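Local atomic coordinates of proline iminopeptidase (Streptomyces halstedii, PDB entry 3WMR), a protein that acts as an amidohydrolase on polyketide substrates and, like its peptidase S33 relatives, may release the N-terminal proline of a peptide. Residues P20-G25 and Y36-D41; P152-I157 and D244-D249; P257-I262 and E305-Y310. All blocks are in the same frame, centred on the assembly; numbering follows the deposited sequence.

Interaction 1 of 3, residues P20-G25 and Y36-D41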
loop_
_atom_site.group_PDB
_atom_site.type_symbol
_atom_site.label_atom_id
_atom_site.label_comp_id
_atom_site.label_asym_id
_atom_site.label_seq_id
_atom_site.Cartn_x
_atom_site.Cartn_y
_atom_site.Cartn_z
ATOM N N PRO A 20 18.578 4.528 6.578
ATOM C CA PRO A 20 19.331 5.101 7.702
ATOM C C PRO A 20 18.653 6.366 8.279
ATOM O O PRO A 20 18.929 7.467 7.813
ATOM C CB PRO A 20 20.696 5.424 7.073
ATOM C CG PRO A 20 20.394 5.652 5.625
ATOM C CD PRO A 20 19.244 4.749 5.280
ATOM N N PRO A 21 17.786 6.208 9.303
ATOM C CA PRO A 21 16.825 7.236 9.758
ATOM C C PRO A 21 17.333 8.371 10.661
ATOM O O PRO A 21 18.128 8.143 11.568
ATOM C CB PRO A 21 15.784 6.416 10.524
ATOM C CG PRO A 21 16.531 5.234 11.034
ATOM C CD PRO A 21 17.627 4.942 10.046
ATOM N N SER A 22 16.822 9.579 10.434
ATOM C CA SER A 22 17.201 10.737 11.228
ATOM C C SER A 22 16.415 10.792 12.539
ATOM O O SER A 22 16.792 11.522 13.450
ATOM C CB SER A 22 17.012 12.033 10.424
ATOM O OG SER A 22 15.644 12.427 10.363
ATOM N N ALA A 23 15.329 10.027 12.627
ATOM C CA ALA A 23 14.533 9.926 13.850
ATOM C C ALA A 23 13.572 8.733 13.774
ATOM O O ALA A 23 13.132 8.351 12.689
ATOM C CB ALA A 23 13.760 11.216 14.087
ATOM N N LYS A 24 13.270 8.138 14.927
ATOM C CA LYS A 24 12.301 7.046 15.009
ATOM C C LYS A 24 11.753 6.912 16.421
ATOM O O LYS A 24 12.375 7.350 17.381
ATOM C CB LYS A 24 12.929 5.729 14.574
ATOM C CG LYS A 24 14.008 5.212 15.511
ATOM C CD LYS A 24 14.490 3.825 15.112
ATOM C CE LYS A 24 15.098 3.831 13.718
ATOM N NZ LYS A 24 15.893 2.605 13.426
ATOM N N GLY A 25 10.593 6.283 16.543
ATOM C CA GLY A 25 9.946 6.117 17.836
ATOM C C GLY A 25 8.473 5.870 17.646
ATOM O O GLY A 25 8.056 5.367 16.599
ATOM N N TYR A 36 6.843 5.132 13.929
ATOM C CA TYR A 36 7.261 5.893 12.744
ATOM C C TYR A 36 8.778 5.973 12.623
ATOM O O TYR A 36 9.526 5.649 13.547
ATOM C CB TYR A 36 6.700 7.322 12.809
ATOM C CG TYR A 36 7.453 8.181 13.807
ATOM C CD1 TYR A 36 7.097 8.185 15.152
ATOM C CD2 TYR A 36 8.549 8.950 13.414
ATOM C CE1 TYR A 36 7.796 8.938 16.080
ATOM C CE2 TYR A 36 9.256 9.707 14.335
ATOM C CZ TYR A 36 8.872 9.694 15.667
ATOM O OH TYR A 36 9.546 10.439 16.595
ATOM N N ARG A 37 9.216 6.474 11.480
ATOM C CA ARG A 37 10.628 6.719 11.212
ATOM C C ARG A 37 10.746 7.831 10.151
ATOM O O ARG A 37 10.043 7.799 9.131
ATOM C CB ARG A 37 11.263 5.402 10.745
ATOM C CG ARG A 37 12.325 5.517 9.673
ATOM C CD ARG A 37 12.200 4.427 8.627
ATOM N NE ARG A 37 13.359 3.545 8.624
ATOM C CZ ARG A 37 14.520 3.793 8.020
ATOM N NH1 ARG A 37 14.733 4.912 7.342
ATOM N NH2 ARG A 37 15.485 2.893 8.097
ATOM N N VAL A 38 11.625 8.803 10.390
ATOM C CA VAL A 38 11.917 9.854 9.416
ATOM C C VAL A 38 13.309 9.650 8.838
ATOM O O VAL A 38 14.271 9.361 9.575
ATOM C CB VAL A 38 11.848 11.262 10.043
ATOM C CG1 VAL A 38 12.122 12.324 8.989
ATOM C CG2 VAL A 38 10.498 11.498 10.713
ATOM N N THR A 39 13.417 9.782 7.521
ATOM C CA THR A 39 14.718 9.829 6.862
ATOM C C THR A 39 14.877 11.217 6.253
ATOM O O THR A 39 13.940 11.740 5.637
ATOM C CB THR A 39 14.847 8.740 5.793
ATOM O OG1 THR A 39 14.381 7.498 6.334
ATOM C CG2 THR A 39 16.290 8.590 5.362
ATOM N N GLY A 40 16.051 11.816 6.455
ATOM C CA GLY A 40 16.309 13.203 6.054
ATOM C C GLY A 40 15.808 14.190 7.095
ATOM O O GLY A 40 15.503 13.813 8.226
ATOM N N ASP A 41 15.705 15.456 6.702
ATOM C CA ASP A 41 15.395 16.546 7.631
ATOM C C ASP A 41 13.992 17.104 7.369
ATOM O O ASP A 41 13.761 17.703 6.326
ATOM C CB ASP A 41 16.463 17.640 7.471
ATOM C CG ASP A 41 16.378 18.726 8.539
ATOM O OD1 ASP A 41 15.395 18.766 9.322
ATOM O OD2 ASP A 41 17.312 19.561 8.588
#
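A classic beta bulge opens the antiparallel pairing of strands 23-29 and 32-39: Ser22 and Ala23 both face Val38, whose O accepts from Ser22 N at 2.7 Å and, less closely, from Ala23 N at 3.3 Å. Beyond the bulge the pairing is regular, with Val38 N bonded to Ala23 O, and Gly25 and Tyr36 joined by two backbone bonds. Gly25 N lies over one face of the Tyr36 ring, offset toward its rim.

Arg37 shares a face with Lys24. Its CB sits 4.2 Å from Lys24 CB, and CG touches Pro21 CB at 3.7 Å. Bends at chi2 and chi3 carry the guanidinium forward along its own strand, toward Thr39, so that Pro21 CB and CD lie over one of its faces, CB offset toward the rim, and NH2 approaches Pro21 CD to 3.5 Å. Around the edge NH1 gives Thr39 OG1 a weak bond, and Pro20 N lies near the plane. The other edge of strand 32-39 pairs with strand 76-80, where Arg37 and Thr39 bond through their backbones to His78 and Val76. At the bulge itself, Ser22 OG donates to Gly40 O at 2.6 Å, in the carbonyl plane with a C=O...O angle of 157°.

Interaction 2 of 3, residues P152-I157 and D244-D249. With P4G (1-ethoxy-2-(2-ethoxyethoxy)ethane), chain E.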
loop_
_atom_site.group_PDB
_atom_site.type_symbol
_atom_site.label_atom_id
_atom_site.label_comp_id
_atom_site.label_asym_id
_atom_site.label_seq_id
_atom_site.Cartn_x
_atom_site.Cartn_y
_atom_site.Cartn_z
ATOM N N PRO A 152 -5.749 -0.464 -6.249
ATOM C CA PRO A 152 -7.015 -0.492 -6.978
ATOM C C PRO A 152 -7.970 0.570 -6.459
ATOM O O PRO A 152 -7.827 0.993 -5.324
ATOM C CB PRO A 152 -7.572 -1.870 -6.625
ATOM C CG PRO A 152 -7.140 -2.069 -5.216
ATOM C CD PRO A 152 -5.769 -1.411 -5.119
ATOM N N ALA A 153 -8.950 0.963 -7.270
ATOM C CA ALA A 153 -10.008 1.887 -6.819
ATOM C C ALA A 153 -11.177 1.143 -6.177
ATOM O O ALA A 153 -11.983 1.738 -5.466
ATOM C CB ALA A 153 -10.522 2.724 -7.981
ATOM N N SER A 154 -11.254 -0.160 -6.424
ATOM C CA SER A 154 -12.355 -0.992 -5.932
ATOM C C SER A 154 -11.916 -2.430 -5.738
ATOM O O SER A 154 -11.379 -3.040 -6.642
ATOM C CB SER A 154 -13.491 -0.985 -6.938
ATOM O OG SER A 154 -14.447 -1.999 -6.640
ATOM N N MET A 155 -12.196 -2.987 -4.571
ATOM C CA MET A 155 -11.928 -4.409 -4.346
ATOM C C MET A 155 -12.853 -5.318 -5.156
ATOM O O MET A 155 -12.522 -6.485 -5.395
ATOM C CB MET A 155 -11.991 -4.739 -2.855
ATOM C CG MET A 155 -10.978 -3.963 -2.023
ATOM S SD MET A 155 -9.293 -3.907 -2.683
ATOM C CE MET A 155 -8.746 -5.630 -2.479
ATOM N N LYS A 156 -13.998 -4.793 -5.612
ATOM C CA LYS A 156 -14.855 -5.560 -6.518
ATOM C C LYS A 156 -14.192 -5.775 -7.860
ATOM O O LYS A 156 -14.149 -6.909 -8.371
ATOM C CB LYS A 156 -16.201 -4.857 -6.752
ATOM C CG LYS A 156 -17.096 -4.867 -5.546
ATOM C CD LYS A 156 -18.478 -4.304 -5.883
ATOM C CE LYS A 156 -19.304 -4.123 -4.624
ATOM N NZ LYS A 156 -19.568 -5.435 -3.948
ATOM N N ILE A 157 -13.682 -4.689 -8.440
ATOM C CA ILE A 157 -12.961 -4.780 -9.694
ATOM C C ILE A 157 -11.689 -5.625 -9.468
ATOM O O ILE A 157 -11.325 -6.429 -10.319
ATOM C CB ILE A 157 -12.583 -3.393 -10.252
ATOM C CG1 ILE A 157 -13.839 -2.559 -10.554
ATOM C CG2 ILE A 157 -11.769 -3.543 -11.524
ATOM C CD1 ILE A 157 -13.549 -1.107 -10.875
ATOM N N ASP A 244 -15.910 -5.998 -0.478
ATOM C CA ASP A 244 -16.820 -5.246 -1.348
ATOM C C ASP A 244 -16.466 -3.756 -1.425
ATOM O O ASP A 244 -17.181 -2.966 -2.038
ATOM C CB ASP A 244 -18.271 -5.441 -0.861
ATOM C CG ASP A 244 -18.781 -6.865 -1.111
ATOM O OD1 ASP A 244 -18.732 -7.318 -2.278
ATOM O OD2 ASP A 244 -19.225 -7.544 -0.157
ATOM N N TRP A 245 -15.353 -3.363 -0.825
ATOM C CA TRP A 245 -15.088 -1.946 -0.623
ATOM C C TRP A 245 -14.552 -1.222 -1.871
ATOM O O TRP A 245 -13.660 -1.716 -2.572
ATOM C CB TRP A 245 -14.127 -1.789 0.545
ATOM C CG TRP A 245 -13.876 -0.380 0.946
ATOM C CD1 TRP A 245 -14.809 0.564 1.287
ATOM C CD2 TRP A 245 -12.599 0.243 1.086
ATOM N NE1 TRP A 245 -14.189 1.740 1.618
ATOM C CE2 TRP A 245 -12.831 1.574 1.499
ATOM C CE3 TRP A 245 -11.278 -0.193 0.897
ATOM C CZ2 TRP A 245 -11.796 2.469 1.732
ATOM C CZ3 TRP A 245 -10.246 0.699 1.127
ATOM C CH2 TRP A 245 -10.509 2.019 1.534
ATOM N N SER A 246 -15.101 -0.033 -2.115
ATOM C CA SER A 246 -14.683 0.821 -3.224
ATOM C C SER A 246 -14.478 2.253 -2.742
ATOM O O SER A 246 -15.251 2.739 -1.905
ATOM C CB SER A 246 -15.746 0.809 -4.310
ATOM O OG SER A 246 -15.395 1.675 -5.362
ATOM N N VAL A 247 -13.461 2.936 -3.268
ATOM C CA VAL A 247 -13.265 4.378 -2.978
ATOM C C VAL A 247 -13.742 5.300 -4.119
ATOM O O VAL A 247 -13.579 6.527 -4.043
ATOM C CB VAL A 247 -11.792 4.715 -2.600
ATOM C CG1 VAL A 247 -11.370 3.919 -1.371
ATOM C CG2 VAL A 247 -10.835 4.466 -3.763
ATOM N N GLU A 248 -14.374 4.719 -5.138
ATOM C CA GLU A 248 -14.736 5.438 -6.351
ATOM C C GLU A 248 -15.586 6.686 -6.053
ATOM O O GLU A 248 -15.455 7.699 -6.734
ATOM C CB GLU A 248 -15.494 4.522 -7.307
ATOM C CG GLU A 248 -14.674 3.383 -7.906
ATOM C CD GLU A 248 -15.551 2.299 -8.500
ATOM O OE1 GLU A 248 -16.137 1.510 -7.735
ATOM O OE2 GLU A 248 -15.672 2.237 -9.735
ATOM N N ASP A 249 -16.435 6.610 -5.032
ATOM C CA ASP A 249 -17.374 7.699 -4.732
ATOM C C ASP A 249 -16.718 8.953 -4.173
ATOM O O ASP A 249 -17.270 10.038 -4.295
ATOM C CB ASP A 249 -18.462 7.220 -3.771
ATOM C CG ASP A 249 -19.463 6.283 -4.443
ATOM O OD1 ASP A 249 -19.584 6.293 -5.697
ATOM O OD2 ASP A 249 -20.143 5.532 -3.712
HETATM C C8 P4G E . -16.174 -2.211 3.799
HETATM C C7 P4G E . -16.865 -0.870 3.918
HETATM O O4 P4G E . -16.168 0.016 4.810
HETATM C C6 P4G E . -16.862 1.262 4.999
HETATM C C5 P4G E . -15.968 2.347 5.611
HETATM O O3 P4G E . -15.584 3.298 4.615
HETATM C C4 P4G E . -15.213 4.586 5.108
HETATM C C3 P4G E . -14.599 5.415 3.974
HETATM O O2 P4G E . -14.867 4.833 2.683
HETATM C C2 P4G E . -15.231 5.787 1.678
HETATM C C1 P4G E . -15.529 5.070 0.377
HETATM O O HOH W 1 -16.663 -1.124 -7.685
#
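Two backbone bonds clamp the loop 244-249 against the start of helix 155-166: Val247 N gives to Ala153 O at 2.9 Å and Met155 N to Trp245 O at 2.8 Å, both nearly along the C=O axis, bringing the CA atoms of Ser154 and Ser246 to 4.0 Å. This is a single bridge rather than a run of strand pairing.

Ser154 is the N-cap of the helix. Its OG, anti to the backbone N, takes weak bonds from Lys156 N and Ile157 N and also meets a water that donates to Glu248 OE1. On the facing loop, Ser246 OG accepts from Glu248 N at 3.2 Å, an ST turn, and donates to Glu248 OE1 over a very short 2.5 Å, using the anti lone pair of the carboxylate. Glu248 OE1 is thereby held by both a hydroxyl and a water beside a helix start, a setting that would probably favour its charged form.

Lys156 runs extended to a bend at chi4, where NZ forms a salt bridge with Asp244 OD1 at 2.7 Å, coming from 41° out of the carboxylate plane. Trp245 points its indole edge at the bound ether: NE1 donates weakly to P4G O2 at 3.3 Å, while Val247 CG1 lies over one face of the ring. Ser246 O approaches P4G C1 to 3.3 Å, so the contact supplies two residues, Trp245 and Ser246, of the P4G pocket.

Helix 127-137 lies against this contact through Met130, touched by Pro152, Met155 and Trp245, and through Val134, touched by Val247. Helix 270-279 bounds it too, with Pro275 meeting Ala153 and Glu248, and Thr272 sharing a backbone bond with Ala153.

Interaction 3 of 3, residues P257-I262 and E305-Y310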
loop_
_atom_site.group_PDB
_atom_site.type_symbol
_atom_site.label_atom_id
_atom_site.label_comp_id
_atom_site.label_asym_id
_atom_site.label_seq_id
_atom_site.Cartn_x
_atom_site.Cartn_y
_atom_site.Cartn_z
ATOM N N PRO A 257 -2.991 17.405 -7.353
ATOM C CA PRO A 257 -2.498 16.604 -8.443
ATOM C C PRO A 257 -2.138 15.198 -7.940
ATOM O O PRO A 257 -1.409 15.032 -6.948
ATOM C CB PRO A 257 -1.260 17.369 -8.942
ATOM C CG PRO A 257 -1.103 18.554 -8.065
ATOM C CD PRO A 257 -2.021 18.415 -6.902
ATOM N N THR A 258 -2.665 14.213 -8.651
ATOM C CA THR A 258 -2.595 12.826 -8.269
ATOM C C THR A 258 -1.844 12.053 -9.341
ATOM O O THR A 258 -1.989 12.339 -10.542
ATOM C CB THR A 258 -4.017 12.262 -8.066
ATOM O OG1 THR A 258 -4.668 12.992 -7.012
ATOM C CG2 THR A 258 -3.970 10.769 -7.704
ATOM N N MET A 259 -1.019 11.091 -8.922
ATOM C CA MET A 259 -0.330 10.218 -9.886
ATOM C C MET A 259 -0.714 8.757 -9.636
ATOM O O MET A 259 -0.624 8.282 -8.495
ATOM C CB MET A 259 1.199 10.359 -9.822
ATOM C CG MET A 259 1.911 9.454 -10.825
ATOM S SD MET A 259 3.690 9.717 -11.074
ATOM C CE MET A 259 4.236 9.677 -9.374
ATOM N N VAL A 260 -1.148 8.066 -10.698
ATOM C CA VAL A 260 -1.374 6.629 -10.659
ATOM C C VAL A 260 -0.130 5.953 -11.217
ATOM O O VAL A 260 0.278 6.257 -12.338
ATOM C CB VAL A 260 -2.589 6.211 -11.500
ATOM C CG1 VAL A 260 -2.740 4.690 -11.513
ATOM C CG2 VAL A 260 -3.854 6.882 -10.972
ATOM N N LEU A 261 0.466 5.067 -10.426
ATOM C CA LEU A 261 1.691 4.380 -10.801
ATOM C C LEU A 261 1.474 2.906 -10.551
ATOM O O LEU A 261 1.228 2.502 -9.413
ATOM C CB LEU A 261 2.875 4.887 -9.975
ATOM C CG LEU A 261 4.278 4.394 -10.388
ATOM C CD1 LEU A 261 5.298 5.476 -10.071
ATOM C CD2 LEU A 261 4.681 3.088 -9.718
ATOM N N ILE A 262 1.552 2.112 -11.618
ATOM C CA ILE A 262 1.425 0.670 -11.518
ATOM C C ILE A 262 2.539 0.028 -12.325
ATOM O O ILE A 262 3.237 0.704 -13.117
ATOM C CB ILE A 262 0.046 0.166 -12.021
ATOM C CG1 ILE A 262 -0.161 0.553 -13.491
ATOM C CG2 ILE A 262 -1.098 0.734 -11.179
ATOM C CD1 ILE A 262 -1.361 -0.097 -14.131
ATOM N N GLU A 305 13.254 7.879 -10.524
ATOM C CA GLU A 305 13.128 8.936 -11.530
ATOM C C GLU A 305 11.679 9.419 -11.687
ATOM O O GLU A 305 11.421 10.619 -11.791
ATOM C CB GLU A 305 13.639 8.465 -12.895
ATOM C CG GLU A 305 15.152 8.324 -13.003
ATOM C CD GLU A 305 15.604 7.647 -14.297
ATOM O OE1 GLU A 305 14.740 7.220 -15.104
ATOM O OE2 GLU A 305 16.837 7.533 -14.504
ATOM N N VAL A 306 10.739 8.482 -11.717
ATOM C CA VAL A 306 9.335 8.832 -11.933
ATOM C C VAL A 306 8.818 9.633 -10.746
ATOM O O VAL A 306 8.225 10.683 -10.922
ATOM C CB VAL A 306 8.469 7.590 -12.189
ATOM C CG1 VAL A 306 6.979 7.938 -12.130
ATOM C CG2 VAL A 306 8.806 6.998 -13.544
ATOM N N MET A 307 9.110 9.154 -9.543
ATOM C CA MET A 307 8.731 9.842 -8.324
ATOM C C MET A 307 9.319 11.244 -8.233
ATOM O O MET A 307 8.595 12.211 -8.003
ATOM C CB MET A 307 9.124 9.014 -7.104
ATOM C CG MET A 307 8.193 7.842 -6.830
ATOM S SD MET A 307 6.498 8.365 -6.457
ATOM C CE MET A 307 6.747 9.290 -4.952
ATOM N N ILE A 308 10.627 11.368 -8.434
ATOM C CA ILE A 308 11.264 12.681 -8.350
ATOM C C ILE A 308 10.667 13.674 -9.352
ATOM O O ILE A 308 10.430 14.840 -9.009
ATOM C CB ILE A 308 12.793 12.585 -8.553
ATOM C CG1 ILE A 308 13.425 11.815 -7.398
ATOM C CG2 ILE A 308 13.416 13.972 -8.663
ATOM C CD1 ILE A 308 13.179 12.404 -6.029
ATOM N N ASP A 309 10.423 13.206 -10.580
ATOM C CA ASP A 309 9.792 14.017 -11.631
ATOM C C ASP A 309 8.411 14.542 -11.191
ATOM O O ASP A 309 8.101 15.727 -11.338
ATOM C CB ASP A 309 9.679 13.183 -12.908
ATOM C CG ASP A 309 9.233 13.997 -14.105
ATOM O OD1 ASP A 309 10.119 14.507 -14.831
ATOM O OD2 ASP A 309 8.001 14.129 -14.323
ATOM N N TYR A 310 7.595 13.655 -10.627
ATOM C CA TYR A 310 6.289 14.048 -10.101
ATOM C C TYR A 310 6.469 15.006 -8.914
ATOM O O TYR A 310 5.840 16.075 -8.858
ATOM C CB TYR A 310 5.478 12.809 -9.668
ATOM C CG TYR A 310 4.309 13.163 -8.781
ATOM C CD1 TYR A 310 3.131 13.673 -9.329
ATOM C CD2 TYR A 310 4.398 13.058 -7.400
ATOM C CE1 TYR A 310 2.064 14.045 -8.528
ATOM C CE2 TYR A 310 3.339 13.427 -6.591
ATOM C CZ TYR A 310 2.169 13.924 -7.158
ATOM O OH TYR A 310 1.098 14.287 -6.349
#
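The C-terminal helix 300-312 of the alpha/beta hydrolase fold packs here on strand 258-263 of the central sheet. The two short segments run antiparallel, 172° between their directions, with axes 10.8 Å apart at closest approach, so the gap is bridged by side chains, together with one backbone carbonyl, Pro257 O.

Met259 and Tyr310 carry most of it. Met259 is extended through chi1 and chi2 and then bends at chi3, which turns its methyl aside against the base of the tyrosine side chain: CE meets Tyr310 CB at 3.4 Å. Met259 CB lies over the ring, 4.2 Å from the centroid and 25° off the normal, a CH-pi contact, whereas SD approaches obliquely at 5.0 Å in a Met-aromatic contact. Tyr310 holds CG anti to its backbone N, which aims the ring along the strand toward its beginning. There OH donates to Pro257 O at 2.7 Å, reaching the carbonyl from 38° above its plane. This bond pins the ring tip while the methionine supports its face. A leucine in place of Tyr310 has neither the hydroxyl nor the ring, and the helix end would probably be held less firmly to the strand start, with Met259 packed less well.

One turn earlier on the helix, Val306 CG1 sits 3.6 Å from Leu261 CD1, tip to tip, and also touches Met259 SD. Met307 SD meets Met259 CE at 3.9 Å, so the thioether of Met259 is gripped by three helix residues.

Within the sheet, Met259 bonds through its backbone to Leu146 and Val148 of strand 143-149, and on the other side its side chain touches Arg284 and Glu286 of strand 283-288. Val260 and Ile262 point to the other face of the sheet, where they pack on helix 270-279.

Overall arrangement
Interactions 1 and 3 belong to the same mixed sheet: the hairpin of 20-25 and 36-41 lies at one margin and strand 258-263 is next to the last at the other, their centres about 23 Å apart. Interaction 2 lies on the opposite side of the chain's centre from interaction 1, about 33 Å between centres, but its nearest atoms come within about 7 Å of interaction 3. Those two come near the predicted catalytic residues but include none. The side chain of Met155 is about 7 Å from that of Ser126, and that of Leu261 about 7 Å from Asp266; each is about 9 Å from His293. Only interaction 2 contacts P4G, whereas interaction 1 lies away from these sites.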